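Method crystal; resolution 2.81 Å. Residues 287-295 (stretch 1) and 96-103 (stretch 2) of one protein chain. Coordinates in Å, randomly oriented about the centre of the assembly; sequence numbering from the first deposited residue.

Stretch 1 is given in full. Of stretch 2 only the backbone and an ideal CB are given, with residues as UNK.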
# COMPACT_ATOMS: atom_id res chain seq x y z
N VAL A 287 -1.15 21.55 -18.51
CA VAL A 287 -1.43 20.11 -18.46
C VAL A 287 -0.23 19.28 -18.12
O VAL A 287 0.83 19.45 -18.65
CB VAL A 287 -1.95 19.54 -19.77
CG1 VAL A 287 -3.37 19.96 -19.97
CG2 VAL A 287 -1.11 20.00 -20.93
N TYR A 288 -0.44 18.35 -17.22
CA TYR A 288 0.59 17.44 -16.83
C TYR A 288 0.35 16.15 -17.54
O TYR A 288 -0.77 15.80 -17.84
CB TYR A 288 0.56 17.25 -15.31
CG TYR A 288 1.09 18.45 -14.59
CD1 TYR A 288 0.29 19.53 -14.34
CD2 TYR A 288 2.40 18.51 -14.19
CE1 TYR A 288 0.77 20.63 -13.68
CE2 TYR A 288 2.89 19.61 -13.55
CZ TYR A 288 2.07 20.68 -13.30
OH TYR A 288 2.57 21.77 -12.62
N PHE A 289 1.42 15.43 -17.81
CA PHE A 289 1.27 14.12 -18.39
C PHE A 289 2.46 13.27 -17.96
O PHE A 289 3.46 13.77 -17.44
CB PHE A 289 1.12 14.21 -19.94
CG PHE A 289 2.38 14.65 -20.66
CD1 PHE A 289 2.67 15.99 -20.84
CD2 PHE A 289 3.24 13.72 -21.19
CE1 PHE A 289 3.80 16.40 -21.51
CE2 PHE A 289 4.37 14.11 -21.86
CZ PHE A 289 4.66 15.45 -22.02
N GLN A 290 2.34 11.98 -18.17
CA GLN A 290 3.34 11.05 -17.72
C GLN A 290 4.12 10.51 -18.88
O GLN A 290 3.54 10.14 -19.91
CB GLN A 290 2.69 9.87 -17.04
CG GLN A 290 1.73 10.19 -15.93
CD GLN A 290 1.45 8.95 -15.15
OE1 GLN A 290 0.60 8.15 -15.53
NE2 GLN A 290 2.24 8.73 -14.07
N ALA A 291 5.44 10.45 -18.70
CA ALA A 291 6.33 9.74 -19.61
C ALA A 291 7.44 9.15 -18.77
O ALA A 291 7.66 9.60 -17.66
CB ALA A 291 6.90 10.67 -20.63
N PRO A 292 8.15 8.13 -19.31
CA PRO A 292 9.24 7.55 -18.57
C PRO A 292 10.27 8.55 -18.15
O PRO A 292 10.55 9.47 -18.87
CB PRO A 292 9.82 6.57 -19.58
CG PRO A 292 8.61 6.06 -20.29
CD PRO A 292 7.78 7.30 -20.47
N GLU A 293 10.78 8.38 -16.94
CA GLU A 293 11.76 9.27 -16.36
C GLU A 293 12.95 9.49 -17.30
O GLU A 293 13.38 10.61 -17.52
CB GLU A 293 12.20 8.71 -15.00
CG GLU A 293 13.28 9.47 -14.26
CD GLU A 293 12.83 10.84 -13.78
OE1 GLU A 293 11.69 11.22 -14.04
OE2 GLU A 293 13.65 11.54 -13.16
N ASN A 294 13.44 8.42 -17.90
CA ASN A 294 14.55 8.52 -18.87
C ASN A 294 14.13 8.94 -20.27
O ASN A 294 14.92 8.83 -21.18
CB ASN A 294 15.31 7.19 -18.99
CG ASN A 294 14.44 6.04 -19.50
OD1 ASN A 294 13.19 6.13 -19.50
ND2 ASN A 294 15.08 4.95 -19.89
N PHE A 295 12.90 9.37 -20.48
CA PHE A 295 12.50 9.79 -21.83
C PHE A 295 13.18 11.13 -22.16
O PHE A 295 13.18 12.01 -21.29
CB PHE A 295 10.99 9.94 -21.88
CG PHE A 295 10.43 10.03 -23.26
CD1 PHE A 295 10.06 8.90 -23.94
CD2 PHE A 295 10.26 11.26 -23.86
CE1 PHE A 295 9.52 8.99 -25.21
CE2 PHE A 295 9.72 11.37 -25.13
CZ PHE A 295 9.34 10.23 -25.81
N UNK A 96 13.36 0.48 -15.53
CA UNK A 96 12.35 0.96 -16.46
C UNK A 96 11.21 1.66 -15.73
O UNK A 96 10.87 1.31 -14.59
CB UNK A 96 11.81 -0.20 -17.30
N UNK A 97 10.59 2.60 -16.43
CA UNK A 97 9.55 3.46 -15.86
C UNK A 97 8.22 3.28 -16.57
O UNK A 97 8.12 3.50 -17.75
CB UNK A 97 9.98 4.93 -15.93
N UNK A 98 7.21 2.90 -15.81
CA UNK A 98 5.95 2.42 -16.35
C UNK A 98 4.78 3.24 -15.79
O UNK A 98 4.28 2.97 -14.70
CB UNK A 98 5.77 0.93 -16.03
N UNK A 99 4.38 4.29 -16.50
CA UNK A 99 3.21 5.05 -16.07
C UNK A 99 1.97 4.18 -16.05
O UNK A 99 1.81 3.36 -16.94
CB UNK A 99 2.99 6.26 -16.98
N UNK A 100 1.12 4.35 -15.06
CA UNK A 100 -0.16 3.63 -15.01
C UNK A 100 -1.35 4.55 -15.12
O UNK A 100 -2.45 4.07 -15.29
CB UNK A 100 -0.26 2.83 -13.71
N UNK A 101 -1.13 5.86 -14.96
CA UNK A 101 -2.21 6.81 -15.04
C UNK A 101 -2.16 7.94 -14.04
O UNK A 101 -1.45 7.89 -13.03
CB UNK A 101 -3.54 6.07 -14.88
N UNK A 102 -2.98 8.94 -14.31
CA UNK A 102 -3.22 10.02 -13.39
C UNK A 102 -4.67 9.97 -12.94
O UNK A 102 -5.55 9.88 -13.76
CB UNK A 102 -2.88 11.37 -14.03
N UNK A 103 -4.92 10.07 -11.64
CA UNK A 103 -6.28 9.99 -11.09
C UNK A 103 -6.52 11.02 -10.03
O UNK A 103 -5.62 11.38 -9.27
CB UNK A 103 -6.55 8.60 -10.51

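Position 96 lies in a strand, already under way, whose direction is nearly antiparallel to that of 287-290. Its CA-to-CB bond points away, with nothing of stretch 1 within 5.5 Å of the ideal CB, so this contact restricts the choice little. The residue is A96.

At position 97 the bond points toward stretch 1. The ideal CB lies 3.7 Å from E293 N and 3.8 Å from P292 CA, against the start of the turn from P292 to F295, which is closed by F295 N donating to P292 O at 2.9 Å. The turn offers a proline ring, the methylene CB of E293 and the polar end of N294. A broad, flat side chain could spread along this surface; a long aliphatic one could also fit. The deposited W97, with chi1 in the m well, lays one face of its indole beneath the turn. E293 CB sits 3.5 Å from the centroid of the five-membered ring, almost on its normal, a CH-pi contact, and N294 N lies over the same face. W97 CB also packs against P292 CB at 4.0 Å.

Position 98 points away and meets nothing of stretch 1; many side chains would be compatible with it, and L98 is found.

Position 99 points toward stretch 1 again, its ideal CB 3.4 Å from Q290 OE1. So close an approach favours a compact side chain, and phi of -61° and psi of 141° admit proline. P99 fits: its CB lies 3.6 Å from Q290 OE1, while its CG reaches the other proline, 4.5 Å from P292 CD.

Position 100 points away, leaving the choice open as far as stretch 1 is concerned. It is L100.

At position 101 the backbone decides. With phi 140° and psi 166°, a CB would be jammed against the carbonyl O of the residue before, which calls for glycine. In G101 the amide N donates to Q290 OE1 at 2.9 Å, a weak hydrogen bond because the N-H...O angle is only 123°.

Position 102 points toward stretch 1, but its ideal CB is still 5.0 Å from Q290 OE1. There is room for a side chain of some length, and the aliphatic part of Q290 offers an apolar surface; leucine, isoleucine or methionine would suit. The residue is I102. Its CG1 lies 3.7 Å from Q290 CG, and its extended chi2 carries CD1 to 4.1 Å from Y288 O.

Position 103 is out of reach of stretch 1, which sets no preference; M103 is present as selenomethionine.

Stretch 2 (96-103) AWLPLGIM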
# COMPACT_ATOMS: atom_id res chain seq x y z
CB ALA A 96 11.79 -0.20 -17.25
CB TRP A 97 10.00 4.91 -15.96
CG TRP A 97 11.13 5.15 -15.00
CD1 TRP A 97 11.02 5.57 -13.70
CD2 TRP A 97 12.53 4.95 -15.23
NE1 TRP A 97 12.26 5.67 -13.12
CE2 TRP A 97 13.21 5.30 -14.04
CE3 TRP A 97 13.29 4.52 -16.33
CZ2 TRP A 97 14.60 5.24 -13.92
CZ3 TRP A 97 14.70 4.46 -16.21
CH2 TRP A 97 15.33 4.82 -15.01
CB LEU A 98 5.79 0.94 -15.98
CG LEU A 98 6.98 0.08 -16.43
CD1 LEU A 98 7.00 -1.27 -15.74
CD2 LEU A 98 6.97 -0.12 -17.92
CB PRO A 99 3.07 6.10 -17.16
CG PRO A 99 4.47 6.31 -17.60
CD PRO A 99 5.14 4.98 -17.54
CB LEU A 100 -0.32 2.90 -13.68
CG LEU A 100 0.83 2.01 -13.22
CD1 LEU A 100 0.49 1.50 -11.84
CD2 LEU A 100 1.05 0.85 -14.18
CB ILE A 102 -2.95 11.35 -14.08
CG1 ILE A 102 -1.48 11.39 -14.47
CG2 ILE A 102 -3.35 12.50 -13.17
CD1 ILE A 102 -1.09 12.65 -15.17
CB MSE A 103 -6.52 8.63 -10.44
CG MSE A 103 -7.99 8.27 -10.26
SE MSE A 103 -8.07 6.59 -9.23
CE MSE A 103 -7.49 7.45 -7.57
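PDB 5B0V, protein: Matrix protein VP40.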